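Side-chain contact in protein yhhW (Escherichia coli, PDB 1TQ5), which cleaves the flavonol quercetin with molecular oxygen in vitro as a metal-dependent dioxygenase of the pirin family, its physiological role being unknown: residues T23-N28 / N33-S38. Numbering follows the deposited sequence.
Sequences TFSFAN and NFMGFS
The ring of Phe24 is held between Thr23 on one face and Gly36 on the other, in a loop of the N-terminal cupin domain of this bicupin, where the chain doubles back between strands 18-22 and 40-48. With CG beside the backbone N and anti to the carbonyl carbon (chi1 -55°), the ring lies alongside the returning backbone. Gly36 makes a CH-pi contact, its CA 4.3 Å from the ring centroid; its extended backbone (phi 160°, psi 133°), which turns this CA to the ring, suits glycine and is unfavourable for residues with a CB. Thr23 CG2 stands 3.7 Å above the plane, over the ring centre, the methyl of a beta-branched residue making a compact apolar lid. CD1 of Phe24 also lies 3.8 Å from CB of Phe34, and CZ lies 3.9 Å from CB of Phe37. Replacing this ring by an alanine methyl is likely to open a gap between Thr23 and Gly36 and deprive the CB atoms of Phe34 and Phe37 of this apolar neighbour.

The side chain of Phe34, the centre of an inverse gamma turn, crosses that of Phe24 at about a right angle, with CE1 of Phe24 at the edge of its ring, near its plane. Further out, Trp184 of strand 182-187, in the C-terminal cupin domain, touches both phenylalanines, and Arg5 makes a cation-pi contact with Phe34.

The loop is fastened by Ser25, whose N donates to Phe34 O at 3.2 Å, with an N-H...O angle of 159°. Small and polar, Ser25 also accepts a hydrogen bond from Asp31 N through OG, which is bonded weakly to Phe34 O, 3.4 Å away. Selenomethionine Met35, bent at chi2 and chi3, folds back over this serine, bringing its CE within 3.3 Å of Ser25 OG.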
# COMPACT_ATOMS: atom_id res chain seq x y z
N THR A 23 -6.57 -0.83 7.77
CA THR A 23 -6.61 -2.26 7.53
C THR A 23 -6.08 -3.03 8.74
O THR A 23 -6.58 -4.11 9.05
CB THR A 23 -5.78 -2.65 6.30
OG1 THR A 23 -6.42 -2.13 5.12
CG2 THR A 23 -5.66 -4.16 6.18
N PHE A 24 -5.08 -2.46 9.42
CA PHE A 24 -4.47 -3.08 10.60
C PHE A 24 -4.50 -2.11 11.77
O PHE A 24 -4.69 -0.91 11.60
CB PHE A 24 -2.99 -3.42 10.34
CG PHE A 24 -2.75 -4.28 9.14
CD1 PHE A 24 -3.09 -5.63 9.15
CD2 PHE A 24 -2.20 -3.74 7.98
CE1 PHE A 24 -2.90 -6.42 8.03
CE2 PHE A 24 -2.00 -4.52 6.86
CZ PHE A 24 -2.35 -5.87 6.88
N SER A 25 -4.29 -2.66 12.97
CA SER A 25 -4.25 -1.86 14.19
C SER A 25 -3.39 -0.63 13.90
O SER A 25 -2.26 -0.75 13.42
CB SER A 25 -3.63 -2.66 15.33
OG SER A 25 -4.30 -3.90 15.51
N PHE A 26 -3.93 0.54 14.19
CA PHE A 26 -3.21 1.79 13.95
C PHE A 26 -3.52 2.79 15.06
O PHE A 26 -4.68 3.00 15.41
CB PHE A 26 -3.63 2.39 12.61
CG PHE A 26 -2.76 3.53 12.16
CD1 PHE A 26 -1.49 3.29 11.63
CD2 PHE A 26 -3.20 4.84 12.25
CE1 PHE A 26 -0.68 4.35 11.21
CE2 PHE A 26 -2.39 5.91 11.84
CZ PHE A 26 -1.13 5.65 11.32
N ALA A 27 -2.48 3.42 15.60
CA ALA A 27 -2.65 4.40 16.66
C ALA A 27 -3.54 3.85 17.77
O ALA A 27 -3.15 2.92 18.47
CB ALA A 27 -3.25 5.68 16.08
N ASN A 28 -4.73 4.43 17.91
CA ASN A 28 -5.68 4.00 18.94
C ASN A 28 -6.63 2.89 18.51
O ASN A 28 -7.48 2.45 19.29
CB ASN A 28 -6.49 5.21 19.43
CG ASN A 28 -5.62 6.26 20.09
OD1 ASN A 28 -4.88 5.97 21.03
ND2 ASN A 28 -5.72 7.50 19.61
N ASN A 33 -6.95 -9.75 15.33
CA ASN A 33 -6.51 -10.64 14.26
C ASN A 33 -5.54 -9.94 13.32
O ASN A 33 -4.44 -10.43 13.05
CB ASN A 33 -7.72 -11.14 13.47
CG ASN A 33 -8.70 -11.93 14.33
OD1 ASN A 33 -9.91 -11.80 14.18
ND2 ASN A 33 -8.17 -12.75 15.23
N PHE A 34 -5.95 -8.78 12.81
CA PHE A 34 -5.12 -8.01 11.90
C PHE A 34 -4.22 -7.02 12.64
O PHE A 34 -4.52 -5.83 12.73
CB PHE A 34 -5.99 -7.29 10.86
CG PHE A 34 -6.78 -8.23 9.99
CD1 PHE A 34 -7.99 -8.77 10.42
CD2 PHE A 34 -6.29 -8.62 8.74
CE1 PHE A 34 -8.69 -9.68 9.64
CE2 PHE A 34 -6.98 -9.53 7.94
CZ PHE A 34 -8.19 -10.07 8.40
N MSE A 35 -3.13 -7.54 13.18
CA MSE A 35 -2.16 -6.73 13.92
C MSE A 35 -1.10 -6.20 12.96
O MSE A 35 -0.53 -5.13 13.16
CB MSE A 35 -1.46 -7.58 14.99
CG MSE A 35 -2.36 -8.09 16.11
SE MSE A 35 -3.07 -6.79 17.15
CE MSE A 35 -1.81 -5.49 17.05
N GLY A 36 -0.84 -6.97 11.91
CA GLY A 36 0.16 -6.62 10.91
C GLY A 36 0.52 -7.91 10.21
O GLY A 36 0.76 -8.92 10.87
N PHE A 37 0.57 -7.88 8.88
CA PHE A 37 0.86 -9.07 8.08
C PHE A 37 2.31 -9.13 7.61
O PHE A 37 2.67 -8.50 6.61
CB PHE A 37 -0.10 -9.11 6.88
CG PHE A 37 -0.15 -10.43 6.18
CD1 PHE A 37 -0.76 -11.52 6.79
CD2 PHE A 37 0.38 -10.58 4.91
CE1 PHE A 37 -0.84 -12.74 6.13
CE2 PHE A 37 0.30 -11.79 4.24
CZ PHE A 37 -0.31 -12.88 4.85
N SER A 38 3.13 -9.91 8.31
CA SER A 38 4.55 -10.02 7.99
C SER A 38 5.16 -8.62 8.07
O SER A 38 4.93 -7.90 9.04
CB SER A 38 4.75 -10.62 6.59
OG SER A 38 6.13 -10.80 6.30